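Local coordinates for UPF0255 protein frsA (Vibrio vulnificus, PDB 4I4C) that probably hydrolyses carboxylic esters as a serine esterase of the alpha/beta-hydrolase clan, at residues N51-R54 / L55-V58; D63-E66 / Q67-L71; M209-L212 / F213-L217; V368-Y371 / S372-Q375; K392-T395 / Q396-Q400. All coordinates share one frame; numbering follows the deposited sequence.

Contact 1: N51-R54 / L55-V58; sequences NLRR and LQWV
The first torsion of Trp-57 places its CG beside the backbone N (chi1 -67°), which folds the indole back along the chain against Arg-53, four residues earlier. Arg-53 starts with the same choice; its CB already faces the indole, and the bend at chi2 (-103°) carries the guanidinium off toward Asn-51. CB of Arg-53 sits over the centre of the six-membered ring of Trp-57, 3.8 Å from its centroid, in a CH-pi contact; the carbonyl O of Arg-53 lies over a ring face as well, 3.4 Å from CG of Trp-57. The same O accepts the amide of Trp-57 in a nearly straight bond, N to O 2.8 Å, and one turn of helix is closed.

Farther out, NE of Arg-53 points in its own plane at a lone pair of OD1 of Asn-51, 3.0 Å away, which helps to fix the rotation of the guanidinium; NH2 of Arg-53 forms a salt bridge with Asp-203. Gln-56 runs alongside Arg-53, with OE1 3.3 Å from CD of Arg-53, while its NE2 is bonded to Gln-60. NE of Arg-54 forms a salt bridge with Glu-68, and O of Arg-54 receives the amide of Val-58 at 3.1 Å. Arg-53, at the N-cap position, thus opens helix 54-60 as a first helical turn padded by an i to i+4 arginine-tryptophan contact, beside the pocket where Gln-56 meets a bound polyether.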
loop_
_atom_site.group_PDB
_atom_site.type_symbol
_atom_site.label_atom_id
_atom_site.label_comp_id
_atom_site.label_asym_id
_atom_site.label_seq_id
_atom_site.Cartn_x
_atom_site.Cartn_y
_atom_site.Cartn_z
ATOM N N ASN A 51 -3.752 13.111 1.749
ATOM C CA ASN A 51 -5.078 12.523 1.714
ATOM C C ASN A 51 -5.241 11.692 2.979
ATOM O O ASN A 51 -4.518 10.725 3.195
ATOM C CB ASN A 51 -5.294 11.671 0.462
ATOM C CG ASN A 51 -6.706 11.099 0.381
ATOM O OD1 ASN A 51 -6.889 9.888 0.388
ATOM N ND2 ASN A 51 -7.710 11.976 0.327
ATOM N N LEU A 52 -6.163 12.119 3.831
ATOM C CA LEU A 52 -6.475 11.435 5.082
ATOM C C LEU A 52 -7.223 10.133 4.825
ATOM O O LEU A 52 -8.242 10.117 4.131
ATOM C CB LEU A 52 -7.347 12.337 5.950
ATOM C CG LEU A 52 -6.710 12.891 7.206
ATOM C CD1 LEU A 52 -5.360 13.478 6.876
ATOM C CD2 LEU A 52 -7.648 13.914 7.835
ATOM N N ARG A 53 -6.706 9.052 5.395
ATOM C CA ARG A 53 -7.293 7.724 5.252
ATOM C C ARG A 53 -7.812 7.203 6.605
ATOM O O ARG A 53 -7.494 6.075 6.998
ATOM C CB ARG A 53 -6.223 6.761 4.745
ATOM C CG ARG A 53 -5.418 7.275 3.555
ATOM C CD ARG A 53 -5.868 6.634 2.266
ATOM N NE ARG A 53 -5.389 7.371 1.094
ATOM C CZ ARG A 53 -4.329 7.031 0.365
ATOM N NH1 ARG A 53 -3.620 5.954 0.676
ATOM N NH2 ARG A 53 -3.978 7.771 -0.681
ATOM N N ARG A 54 -8.579 8.028 7.319
ATOM C CA ARG A 54 -9.099 7.669 8.648
ATOM C C ARG A 54 -9.673 6.255 8.746
ATOM O O ARG A 54 -9.248 5.470 9.595
ATOM C CB ARG A 54 -10.185 8.648 9.097
ATOM C CG ARG A 54 -9.715 9.958 9.666
ATOM C CD ARG A 54 -10.944 10.703 10.167
ATOM N NE ARG A 54 -10.634 11.818 11.053
ATOM C CZ ARG A 54 -10.505 13.078 10.647
ATOM N NH1 ARG A 54 -10.644 13.384 9.366
ATOM N NH2 ARG A 54 -10.234 14.038 11.524
ATOM N N LEU A 55 -10.649 5.945 7.892
ATOM C CA LEU A 55 -11.284 4.626 7.886
ATOM C C LEU A 55 -10.331 3.491 7.476
ATOM O O LEU A 55 -10.409 2.390 8.020
ATOM C CB LEU A 55 -12.544 4.636 7.003
ATOM C CG LEU A 55 -13.625 5.570 7.560
ATOM C CD1 LEU A 55 -14.905 5.568 6.740
ATOM C CD2 LEU A 55 -13.936 5.172 8.961
ATOM N N GLN A 56 -9.428 3.758 6.534
ATOM C CA GLN A 56 -8.435 2.750 6.148
ATOM C C GLN A 56 -7.519 2.421 7.325
ATOM O O GLN A 56 -7.252 1.266 7.625
ATOM C CB GLN A 56 -7.598 3.228 4.964
ATOM C CG GLN A 56 -6.636 2.178 4.431
ATOM C CD GLN A 56 -5.534 2.770 3.560
ATOM O OE1 GLN A 56 -5.800 3.328 2.503
ATOM N NE2 GLN A 56 -4.290 2.651 4.012
ATOM N N TRP A 57 -7.023 3.455 7.986
ATOM C CA TRP A 57 -6.099 3.253 9.099
ATOM C C TRP A 57 -6.761 2.498 10.259
ATOM O O TRP A 57 -6.147 1.620 10.859
ATOM C CB TRP A 57 -5.463 4.580 9.517
ATOM C CG TRP A 57 -4.564 5.121 8.454
ATOM C CD1 TRP A 57 -3.825 4.394 7.566
ATOM C CD2 TRP A 57 -4.331 6.499 8.135
ATOM N NE1 TRP A 57 -3.133 5.235 6.728
ATOM C CE2 TRP A 57 -3.422 6.532 7.063
ATOM C CE3 TRP A 57 -4.798 7.707 8.658
ATOM C CZ2 TRP A 57 -2.975 7.729 6.491
ATOM C CZ3 TRP A 57 -4.347 8.892 8.092
ATOM C CH2 TRP A 57 -3.447 8.891 7.020
ATOM N N VAL A 58 -8.025 2.801 10.533
ATOM C CA VAL A 58 -8.775 2.086 11.565
ATOM C C VAL A 58 -8.952 0.616 11.169
ATOM O O VAL A 58 -8.682 -0.276 11.950
ATOM C CB VAL A 58 -10.144 2.744 11.807
ATOM C CG1 VAL A 58 -11.047 1.837 12.634
ATOM C CG2 VAL A 58 -9.960 4.101 12.472
#

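Contact 2: D63-E66 / Q67-L71; sequences DPIE and QEQVL
Water 1 ties the two segments together: it donates to O of Pro-64 and to OE2 of Glu-68, the latter at 2.6 Å, and accepts from NE2 of Gln-67 at 2.8 Å. The carbonyl of Pro-64 is also the acceptor for the amide of Glu-68, N to O 3.1 Å, which gives this oxygen two partners. Glu-68 reaches the water because its chain bends at CB-CG (chi2 -43°), drawing the carboxylate back toward the start of the helix, where OE2 has Arg-54 as a further partner.

On another side of the turn, Gln-69 lies across Ile-65, its CG 3.2 Å from O of Ile-65 and its NE2 3.9 Å from CG2 of Ile-65. Gln-67 and Val-70 pack against Trp-102 of helix 98-114. At the very start, OD2 of Asp-63 uses its anti lone pair to accept the amide of Glu-66 at 2.9 Å, and O of Asp-63 takes the amide of Gln-67. This is the classic aspartate N-cap, here opening helix 64-75.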
loop_
_atom_site.group_PDB
_atom_site.type_symbol
_atom_site.label_atom_id
_atom_site.label_comp_id
_atom_site.label_asym_id
_atom_site.label_seq_id
_atom_site.Cartn_x
_atom_site.Cartn_y
_atom_site.Cartn_z
ATOM N N ASP A 63 -6.552 2.578 16.601
ATOM C CA ASP A 63 -7.731 2.860 17.405
ATOM C C ASP A 63 -8.291 4.221 17.034
ATOM O O ASP A 63 -7.542 5.195 16.980
ATOM C CB ASP A 63 -7.376 2.846 18.890
ATOM C CG ASP A 63 -8.535 3.293 19.762
ATOM O OD1 ASP A 63 -9.418 2.452 20.043
ATOM O OD2 ASP A 63 -8.572 4.488 20.148
ATOM N N PRO A 64 -9.606 4.297 16.779
ATOM C CA PRO A 64 -10.256 5.530 16.336
ATOM C C PRO A 64 -10.072 6.691 17.308
ATOM O O PRO A 64 -9.882 7.819 16.851
ATOM C CB PRO A 64 -11.737 5.145 16.256
ATOM C CG PRO A 64 -11.857 3.881 17.036
ATOM C CD PRO A 64 -10.560 3.181 16.868
ATOM N N ILE A 65 -10.134 6.421 18.608
ATOM C CA ILE A 65 -10.011 7.480 19.611
ATOM C C ILE A 65 -8.600 8.067 19.609
ATOM O O ILE A 65 -8.432 9.290 19.647
ATOM C CB ILE A 65 -10.395 6.985 21.035
ATOM C CG1 ILE A 65 -11.795 6.368 21.026
ATOM C CG2 ILE A 65 -10.344 8.113 22.043
ATOM C CD1 ILE A 65 -12.881 7.337 20.660
ATOM N N GLU A 66 -7.588 7.196 19.562
ATOM C CA GLU A 66 -6.191 7.645 19.598
ATOM C C GLU A 66 -5.813 8.372 18.306
ATOM O O GLU A 66 -5.038 9.319 18.319
ATOM C CB GLU A 66 -5.244 6.468 19.827
ATOM C CG GLU A 66 -5.450 5.730 21.145
ATOM C CD GLU A 66 -4.672 4.424 21.211
ATOM O OE1 GLU A 66 -4.117 4.000 20.172
ATOM O OE2 GLU A 66 -4.616 3.819 22.301
ATOM N N GLN A 67 -6.375 7.918 17.190
ATOM C CA GLN A 67 -6.193 8.592 15.909
ATOM C C GLN A 67 -6.748 10.020 15.936
ATOM O O GLN A 67 -6.114 10.956 15.435
ATOM C CB GLN A 67 -6.857 7.783 14.785
ATOM C CG GLN A 67 -6.999 8.537 13.493
ATOM C CD GLN A 67 -7.298 7.629 12.312
ATOM O OE1 GLN A 67 -6.417 7.352 11.503
ATOM N NE2 GLN A 67 -8.544 7.173 12.203
ATOM N N GLU A 68 -7.930 10.192 16.520
ATOM C CA GLU A 68 -8.496 11.532 16.628
ATOM C C GLU A 68 -7.642 12.398 17.551
ATOM O O GLU A 68 -7.454 13.581 17.278
ATOM C CB GLU A 68 -9.955 11.530 17.095
ATOM C CG GLU A 68 -10.966 11.001 16.065
ATOM C CD GLU A 68 -10.704 11.515 14.650
ATOM O OE1 GLU A 68 -10.319 12.697 14.477
ATOM O OE2 GLU A 68 -10.889 10.729 13.702
ATOM N N GLN A 69 -7.127 11.816 18.634
ATOM C CA GLN A 69 -6.247 12.575 19.542
ATOM C C GLN A 69 -4.991 13.037 18.779
ATOM O O GLN A 69 -4.541 14.182 18.928
ATOM C CB GLN A 69 -5.877 11.757 20.784
ATOM C CG GLN A 69 -7.080 11.418 21.691
ATOM C CD GLN A 69 -6.714 10.569 22.901
ATOM O OE1 GLN A 69 -5.569 10.147 23.060
ATOM N NE2 GLN A 69 -7.698 10.318 23.765
ATOM N N VAL A 70 -4.449 12.148 17.948
ATOM C CA VAL A 70 -3.272 12.461 17.139
ATOM C C VAL A 70 -3.586 13.555 16.135
ATOM O O VAL A 70 -2.866 14.552 16.045
ATOM C CB VAL A 70 -2.733 11.208 16.395
ATOM C CG1 VAL A 70 -1.667 11.605 15.388
ATOM C CG2 VAL A 70 -2.173 10.204 17.394
ATOM N N LEU A 71 -4.680 13.383 15.403
ATOM C CA LEU A 71 -5.071 14.353 14.386
ATOM C C LEU A 71 -5.429 15.709 14.996
ATOM O O LEU A 71 -5.156 16.758 14.401
ATOM C CB LEU A 71 -6.223 13.817 13.534
ATOM C CG LEU A 71 -5.859 12.626 12.632
ATOM C CD1 LEU A 71 -7.104 12.086 11.906
ATOM C CD2 LEU A 71 -4.795 13.003 11.618
HETATM O O HOH W 1 -10.507 8.140 14.010
#

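Contact 3: M209-L212 / F213-L217; sequences MWRL and FRDHL
Arg-214 crosses Trp-210 at about a right angle, laying its aliphatic chain over the indole: CB stands above the face of the five-membered ring, 4.0 Å from its centroid, and CD of Arg-214 comes to 3.4 Å from NE1 of Trp-210. Phe-213 meets the other end of the same indole obliquely, the planes 48° apart, with CD2 of Phe-213 3.6 Å from CZ3 of Trp-210. The indole is further stacked on Phe-126.

Arg-211 runs alongside Arg-214 in the same direction, and NH2 of Arg-214 lies over one face of the Arg-211 guanidinium, 3.0 Å from NE of Arg-211. The two are donors, so no bond joins them. Asp-215 stands by this pair: Arg-214 grips it side-on, its NH2 meeting OD2 on the syn side at 3.0 Å and its NE meeting OD1 from above the carboxylate plane. A bend at CG-CD (chi3 59°) turns the guanidinium to that position, and NH1 is left to a salt bridge with Glu-123.

Toward the end of the helix, a wider pi-type turn brings the amide of Leu-217 onto O of Leu-212 at 3.1 Å, while CD1 of Leu-217 packs on CG of Leu-212. Asp-215 and Glu-123 bring negative charge to the two arginines, which probably lets their guanidinium groups lie so close.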
loop_
_atom_site.group_PDB
_atom_site.type_symbol
_atom_site.label_atom_id
_atom_site.label_comp_id
_atom_site.label_asym_id
_atom_site.label_seq_id
_atom_site.Cartn_x
_atom_site.Cartn_y
_atom_site.Cartn_z
ATOM N N MET A 209 -0.256 -4.620 6.520
ATOM C CA MET A 209 -1.362 -5.552 6.252
ATOM C C MET A 209 -1.430 -6.742 7.202
ATOM O O MET A 209 -1.984 -7.789 6.850
ATOM C CB MET A 209 -1.273 -6.057 4.804
ATOM C CG MET A 209 -1.464 -4.950 3.779
ATOM S SD MET A 209 -0.993 -5.413 2.101
ATOM C CE MET A 209 0.782 -5.666 2.275
ATOM N N TRP A 210 -0.849 -6.577 8.391
ATOM C CA TRP A 210 -0.875 -7.595 9.428
ATOM C C TRP A 210 -2.274 -8.149 9.719
ATOM O O TRP A 210 -2.433 -9.347 9.902
ATOM C CB TRP A 210 -0.240 -7.078 10.728
ATOM C CG TRP A 210 -0.534 -7.986 11.869
ATOM C CD1 TRP A 210 -1.364 -7.742 12.920
ATOM C CD2 TRP A 210 -0.027 -9.312 12.052
ATOM N NE1 TRP A 210 -1.394 -8.831 13.761
ATOM C CE2 TRP A 210 -0.585 -9.810 13.248
ATOM C CE3 TRP A 210 0.852 -10.121 11.327
ATOM C CZ2 TRP A 210 -0.299 -11.083 13.731
ATOM C CZ3 TRP A 210 1.135 -11.393 11.810
ATOM C CH2 TRP A 210 0.561 -11.858 12.998
ATOM N N ARG A 211 -3.289 -7.290 9.740
ATOM C CA ARG A 211 -4.648 -7.752 10.037
ATOM C C ARG A 211 -5.272 -8.552 8.888
ATOM O O ARG A 211 -6.234 -9.301 9.089
ATOM C CB ARG A 211 -5.547 -6.578 10.443
ATOM C CG ARG A 211 -5.034 -5.840 11.679
ATOM C CD ARG A 211 -6.143 -5.480 12.671
ATOM N NE ARG A 211 -5.578 -5.066 13.961
ATOM C CZ ARG A 211 -6.284 -4.626 15.003
ATOM N NH1 ARG A 211 -7.608 -4.531 14.923
ATOM N NH2 ARG A 211 -5.662 -4.276 16.127
ATOM N N LEU A 212 -4.735 -8.388 7.685
ATOM C CA LEU A 212 -5.199 -9.198 6.555
ATOM C C LEU A 212 -4.910 -10.660 6.872
ATOM O O LEU A 212 -5.778 -11.522 6.714
ATOM C CB LEU A 212 -4.495 -8.796 5.267
ATOM C CG LEU A 212 -4.828 -9.646 4.053
ATOM C CD1 LEU A 212 -6.342 -9.652 3.849
ATOM C CD2 LEU A 212 -4.099 -9.064 2.849
ATOM N N PHE A 213 -3.689 -10.923 7.332
ATOM C CA PHE A 213 -3.288 -12.264 7.771
ATOM C C PHE A 213 -3.970 -12.672 9.082
ATOM O O PHE A 213 -4.575 -13.732 9.158
ATOM C CB PHE A 213 -1.761 -12.348 7.930
ATOM C CG PHE A 213 -1.275 -13.636 8.556
ATOM C CD1 PHE A 213 -1.208 -14.806 7.810
ATOM C CD2 PHE A 213 -0.875 -13.677 9.880
ATOM C CE1 PHE A 213 -0.754 -15.984 8.378
ATOM C CE2 PHE A 213 -0.421 -14.859 10.450
ATOM C CZ PHE A 213 -0.362 -16.006 9.697
ATOM N N ARG A 214 -3.876 -11.836 10.114
ATOM C CA ARG A 214 -4.343 -12.230 11.453
ATOM C C ARG A 214 -5.843 -12.517 11.521
ATOM O O ARG A 214 -6.267 -13.491 12.133
ATOM C CB ARG A 214 -3.985 -11.171 12.505
ATOM C CG ARG A 214 -4.081 -11.663 13.946
ATOM C CD ARG A 214 -4.102 -10.468 14.927
ATOM N NE ARG A 214 -5.236 -9.587 14.646
ATOM C CZ ARG A 214 -5.522 -8.467 15.303
ATOM N NH1 ARG A 214 -4.757 -8.050 16.311
ATOM N NH2 ARG A 214 -6.585 -7.764 14.945
ATOM N N ASP A 215 -6.637 -11.671 10.878
ATOM C CA ASP A 215 -8.080 -11.722 11.046
ATOM C C ASP A 215 -8.808 -12.441 9.913
ATOM O O ASP A 215 -10.017 -12.664 10.003
ATOM C CB ASP A 215 -8.636 -10.306 11.191
ATOM C CG ASP A 215 -8.206 -9.636 12.497
ATOM O OD1 ASP A 215 -7.793 -10.346 13.436
ATOM O OD2 ASP A 215 -8.290 -8.396 12.587
ATOM N N HIS A 216 -8.083 -12.797 8.855
ATOM C CA HIS A 216 -8.705 -13.382 7.671
ATOM C C HIS A 216 -7.986 -14.614 7.108
ATOM O O HIS A 216 -8.516 -15.722 7.161
ATOM C CB HIS A 216 -8.904 -12.317 6.589
ATOM C CG HIS A 216 -9.804 -11.198 7.014
ATOM N ND1 HIS A 216 -9.396 -10.202 7.874
ATOM C CD2 HIS A 216 -11.096 -10.926 6.712
ATOM C CE1 HIS A 216 -10.394 -9.363 8.082
ATOM N NE2 HIS A 216 -11.438 -9.778 7.386
ATOM N N LEU A 217 -6.790 -14.424 6.568
ATOM C CA LEU A 217 -6.078 -15.528 5.938
ATOM C C LEU A 217 -5.700 -16.641 6.925
ATOM O O LEU A 217 -5.759 -17.826 6.587
ATOM C CB LEU A 217 -4.838 -15.013 5.216
ATOM C CG LEU A 217 -5.087 -13.991 4.109
ATOM C CD1 LEU A 217 -3.769 -13.378 3.651
ATOM C CD2 LEU A 217 -5.800 -14.643 2.954
#

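Contact 4: V368-Y371 / S372-Q375; sequences VSPY and SDNQ
Ring packing leads: the amide of Gln-375 stacks on the Tyr-371 ring with the planes 21° apart, and CG of Gln-375 sits over the same face, 3.9 Å from the ring centroid, as a CH-pi contact. CD of Gln-375 touches CE2 of Tyr-371 at 3.4 Å. The tyrosine ring is placed for this by its first torsion, with CG opposite the backbone N (chi1 -180°), and it also packs on Ala-386 and Lys-388 of strand 385-389.

Van der Waals contacts of the proline ring with polar side chains come next. The Pro-370 ring lies obliquely across Asp-373, its CG 3.6 Å from CG of Asp-373, and CB of Pro-370 meets OG of Ser-372.

Of the hydrogen bonds, the shortest between the segments runs from the amide of Gln-375 to O of Tyr-371, 2.7 Å. O of Pro-370 takes two weak bonds, from the amides of Asp-373 and Asn-374. ND2 of Asn-374 donates to OG of Ser-369 at 3.3 Å, tilted from the amide plane; that hydroxyl is bonded to O of Ala-297 too. The carboxylate of Asp-373 lies against the Pro-370 ring, and its OD2 and OD1 accept the amides of His-300 and Asp-301.

Together these contacts start helix 371-379, with Pro-370 at the N-cap position, in the crossover from strand 358-363 to strand 385-389 of the alpha/beta-hydrolase sheet, close to the bound hexanoic acid at Val-368.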
loop_
_atom_site.group_PDB
_atom_site.type_symbol
_atom_site.label_atom_id
_atom_site.label_comp_id
_atom_site.label_asym_id
_atom_site.label_seq_id
_atom_site.Cartn_x
_atom_site.Cartn_y
_atom_site.Cartn_z
ATOM N N VAL A 368 -10.505 6.445 -8.730
ATOM C CA VAL A 368 -9.228 5.828 -9.063
ATOM C C VAL A 368 -9.462 4.454 -9.679
ATOM O O VAL A 368 -8.669 3.993 -10.496
ATOM C CB VAL A 368 -8.323 5.703 -7.810
ATOM C CG1 VAL A 368 -7.096 4.860 -8.098
ATOM C CG2 VAL A 368 -7.920 7.074 -7.315
ATOM N N SER A 369 -10.565 3.812 -9.293
ATOM C CA SER A 369 -10.883 2.469 -9.777
ATOM C C SER A 369 -12.342 2.317 -10.207
ATOM O O SER A 369 -13.156 1.770 -9.468
ATOM C CB SER A 369 -10.580 1.437 -8.696
ATOM O OG SER A 369 -10.715 0.130 -9.211
ATOM N N PRO A 370 -12.676 2.803 -11.405
ATOM C CA PRO A 370 -14.075 2.739 -11.840
ATOM C C PRO A 370 -14.543 1.303 -12.077
ATOM O O PRO A 370 -13.740 0.396 -12.290
ATOM C CB PRO A 370 -14.078 3.540 -13.148
ATOM C CG PRO A 370 -12.649 3.472 -13.646
ATOM C CD PRO A 370 -11.789 3.436 -12.400
ATOM N N TYR A 371 -15.849 1.099 -12.024
ATOM C CA TYR A 371 -16.428 -0.213 -12.284
ATOM C C TYR A 371 -16.028 -0.700 -13.692
ATOM O O TYR A 371 -15.714 -1.878 -13.891
ATOM C CB TYR A 371 -17.951 -0.151 -12.099
ATOM C CG TYR A 371 -18.685 -1.452 -12.331
ATOM C CD1 TYR A 371 -18.317 -2.608 -11.658
ATOM C CD2 TYR A 371 -19.768 -1.517 -13.201
ATOM C CE1 TYR A 371 -18.991 -3.796 -11.854
ATOM C CE2 TYR A 371 -20.452 -2.708 -13.404
ATOM C CZ TYR A 371 -20.057 -3.843 -12.724
ATOM O OH TYR A 371 -20.717 -5.037 -12.918
ATOM N N SER A 372 -16.007 0.227 -14.645
ATOM C CA SER A 372 -15.537 -0.053 -16.003
ATOM C C SER A 372 -14.132 -0.672 -16.072
ATOM O O SER A 372 -13.870 -1.560 -16.889
ATOM C CB SER A 372 -15.591 1.217 -16.846
ATOM O OG SER A 372 -14.977 2.311 -16.204
ATOM N N ASP A 373 -13.238 -0.216 -15.211
ATOM C CA ASP A 373 -11.912 -0.823 -15.099
ATOM C C ASP A 373 -12.013 -2.300 -14.699
ATOM O O ASP A 373 -11.465 -3.189 -15.371
ATOM C CB ASP A 373 -11.070 -0.065 -14.072
ATOM C CG ASP A 373 -10.209 1.016 -14.698
ATOM O OD1 ASP A 373 -10.371 1.282 -15.905
ATOM O OD2 ASP A 373 -9.375 1.609 -13.977
ATOM N N ASN A 374 -12.730 -2.546 -13.603
ATOM C CA ASN A 374 -12.923 -3.891 -13.078
ATOM C C ASN A 374 -13.729 -4.827 -13.984
ATOM O O ASN A 374 -13.474 -6.029 -14.026
ATOM C CB ASN A 374 -13.508 -3.801 -11.670
ATOM C CG ASN A 374 -12.546 -3.134 -10.715
ATOM O OD1 ASN A 374 -11.395 -3.558 -10.598
ATOM N ND2 ASN A 374 -12.980 -2.057 -10.079
ATOM N N GLN A 375 -14.685 -4.266 -14.715
ATOM C CA GLN A 375 -15.407 -5.019 -15.735
ATOM C C GLN A 375 -14.502 -5.551 -16.838
ATOM O O GLN A 375 -14.663 -6.689 -17.281
ATOM C CB GLN A 375 -16.502 -4.156 -16.352
ATOM C CG GLN A 375 -17.846 -4.340 -15.698
ATOM C CD GLN A 375 -18.881 -3.418 -16.285
ATOM O OE1 GLN A 375 -18.619 -2.232 -16.531
ATOM N NE2 GLN A 375 -20.067 -3.953 -16.526
HETATM O O HOH W 2 -8.395 3.694 -13.232
#

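Contact 5: K392-T395 / Q396-Q400; sequences KTIT and QGYEQ
A threonine N-cap opens helix 394-413, the long C-terminal helix: OG1 of Thr-393 accepts the amide of Gln-396, 3.0 Å away. With chi1 at 71°, OG1 lies between the backbone N and the carbonyl carbon, which directs it at the amides of the first turn. Gln-396 answers in the reverse direction: its extended chain carries OE1 back to the amide of Lys-392 at 2.9 Å, the donor tilted from the carbonyl plane. Each side chain thus accepts a backbone amide from across the helix start, as in a capping box, except that Gln-396 reaches the amide of Lys-392 rather than that of the N-cap residue Thr-393.

Beyond the cap, Thr-395 and Glu-399 run side by side, and O of Thr-395 receives the amide of Glu-399 at 2.8 Å. Ile-394 likewise lies along Tyr-398, a residue of the polyether pocket whose ring also stacks on Trp-59. CG2 of Ile-394 stands over the ring face, offset toward the rim, 3.7 Å from CZ of Tyr-398.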
loop_
_atom_site.group_PDB
_atom_site.type_symbol
_atom_site.label_atom_id
_atom_site.label_comp_id
_atom_site.label_asym_id
_atom_site.label_seq_id
_atom_site.Cartn_x
_atom_site.Cartn_y
_atom_site.Cartn_z
ATOM N N LYS A 392 -23.461 1.637 3.003
ATOM C CA LYS A 392 -23.790 2.863 3.736
ATOM C C LYS A 392 -22.535 3.565 4.214
ATOM O O LYS A 392 -22.427 4.783 4.113
ATOM C CB LYS A 392 -24.703 2.566 4.932
ATOM C CG LYS A 392 -26.162 2.355 4.553
ATOM C CD LYS A 392 -26.980 1.858 5.738
ATOM C CE LYS A 392 -28.386 1.422 5.332
ATOM N NZ LYS A 392 -29.084 0.744 6.464
ATOM N N THR A 393 -21.584 2.789 4.729
ATOM C CA THR A 393 -20.320 3.337 5.215
ATOM C C THR A 393 -19.148 2.786 4.422
ATOM O O THR A 393 -19.258 1.743 3.778
ATOM C CB THR A 393 -20.091 3.021 6.711
ATOM O OG1 THR A 393 -19.820 1.624 6.884
ATOM C CG2 THR A 393 -21.310 3.398 7.539
ATOM N N ILE A 394 -18.014 3.470 4.486
ATOM C CA ILE A 394 -16.818 2.997 3.802
ATOM C C ILE A 394 -16.294 1.724 4.467
ATOM O O ILE A 394 -15.865 0.785 3.783
ATOM C CB ILE A 394 -15.700 4.076 3.721
ATOM C CG1 ILE A 394 -16.077 5.182 2.742
ATOM C CG2 ILE A 394 -14.396 3.462 3.304
ATOM C CD1 ILE A 394 -17.093 6.188 3.297
ATOM N N THR A 395 -16.363 1.677 5.797
ATOM C CA THR A 395 -15.893 0.499 6.532
ATOM C C THR A 395 -16.666 -0.744 6.128
ATOM O O THR A 395 -16.109 -1.841 5.989
ATOM C CB THR A 395 -16.057 0.678 8.042
ATOM O OG1 THR A 395 -15.357 1.851 8.450
ATOM C CG2 THR A 395 -15.513 -0.535 8.775
ATOM N N GLN A 396 -17.966 -0.582 5.954
ATOM C CA GLN A 396 -18.782 -1.704 5.523
ATOM C C GLN A 396 -18.362 -2.186 4.125
ATOM O O GLN A 396 -18.315 -3.394 3.860
ATOM C CB GLN A 396 -20.256 -1.324 5.558
ATOM C CG GLN A 396 -21.158 -2.363 4.966
ATOM C CD GLN A 396 -22.573 -1.862 4.837
ATOM O OE1 GLN A 396 -22.806 -0.669 4.620
ATOM N NE2 GLN A 396 -23.528 -2.760 4.980
ATOM N N GLY A 397 -18.048 -1.232 3.253
ATOM C CA GLY A 397 -17.523 -1.526 1.929
ATOM C C GLY A 397 -16.211 -2.278 1.993
ATOM O O GLY A 397 -16.028 -3.284 1.309
ATOM N N TYR A 398 -15.291 -1.809 2.832
ATOM C CA TYR A 398 -14.028 -2.523 3.014
ATOM C C TYR A 398 -14.282 -3.943 3.503
ATOM O O TYR A 398 -13.722 -4.912 2.970
ATOM C CB TYR A 398 -13.117 -1.803 4.024
ATOM C CG TYR A 398 -12.431 -0.536 3.531
ATOM C CD1 TYR A 398 -12.291 -0.268 2.171
ATOM C CD2 TYR A 398 -11.902 0.385 4.440
ATOM C CE1 TYR A 398 -11.655 0.894 1.727
ATOM C CE2 TYR A 398 -11.267 1.551 4.008
ATOM C CZ TYR A 398 -11.144 1.795 2.652
ATOM O OH TYR A 398 -10.520 2.944 2.218
ATOM N N GLU A 399 -15.132 -4.068 4.521
ATOM C CA GLU A 399 -15.375 -5.368 5.137
ATOM C C GLU A 399 -16.102 -6.362 4.216
ATOM O O GLU A 399 -15.737 -7.537 4.189
ATOM C CB GLU A 399 -16.025 -5.218 6.517
ATOM C CG GLU A 399 -15.040 -4.596 7.524
ATOM C CD GLU A 399 -15.545 -4.542 8.961
ATOM O OE1 GLU A 399 -14.745 -4.165 9.851
ATOM O OE2 GLU A 399 -16.730 -4.865 9.204
ATOM N N GLN A 400 -17.093 -5.890 3.456
ATOM C CA GLN A 400 -17.719 -6.709 2.410
ATOM C C GLN A 400 -16.686 -7.184 1.405
ATOM O O GLN A 400 -16.650 -8.362 1.057
ATOM C CB GLN A 400 -18.746 -5.908 1.612
ATOM C CG GLN A 400 -20.089 -5.639 2.261
ATOM C CD GLN A 400 -21.016 -4.882 1.310
ATOM O OE1 GLN A 400 -20.910 -5.020 0.089
ATOM N NE2 GLN A 400 -21.911 -4.070 1.865
#

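In the fold
Along the chain the five contacts come in series, four at the starts of helices 54-60, 64-75, 371-379 and 394-413, contact 3 spanning the whole of helix 210-217. Contacts 1 and 2, with centres about 11 Å apart, touch each other. Contact 1 also packs on contact 5, about 13 Å off between centres, where Leu-55 meets Ile-394 and Thr-395. Contact 3 belongs to the beta-alpha-beta unit of strands 193-199 and 223-226, and contact 4 follows strand 358-363 of the same mixed sheet; they do not touch the others. Contacts 1, 3 and 5 supply Gln-56, Met-209, Leu-212 and Tyr-398 to the pocket that holds a polyether, probably from the crystallisation liquor, so parts far apart in sequence meet there.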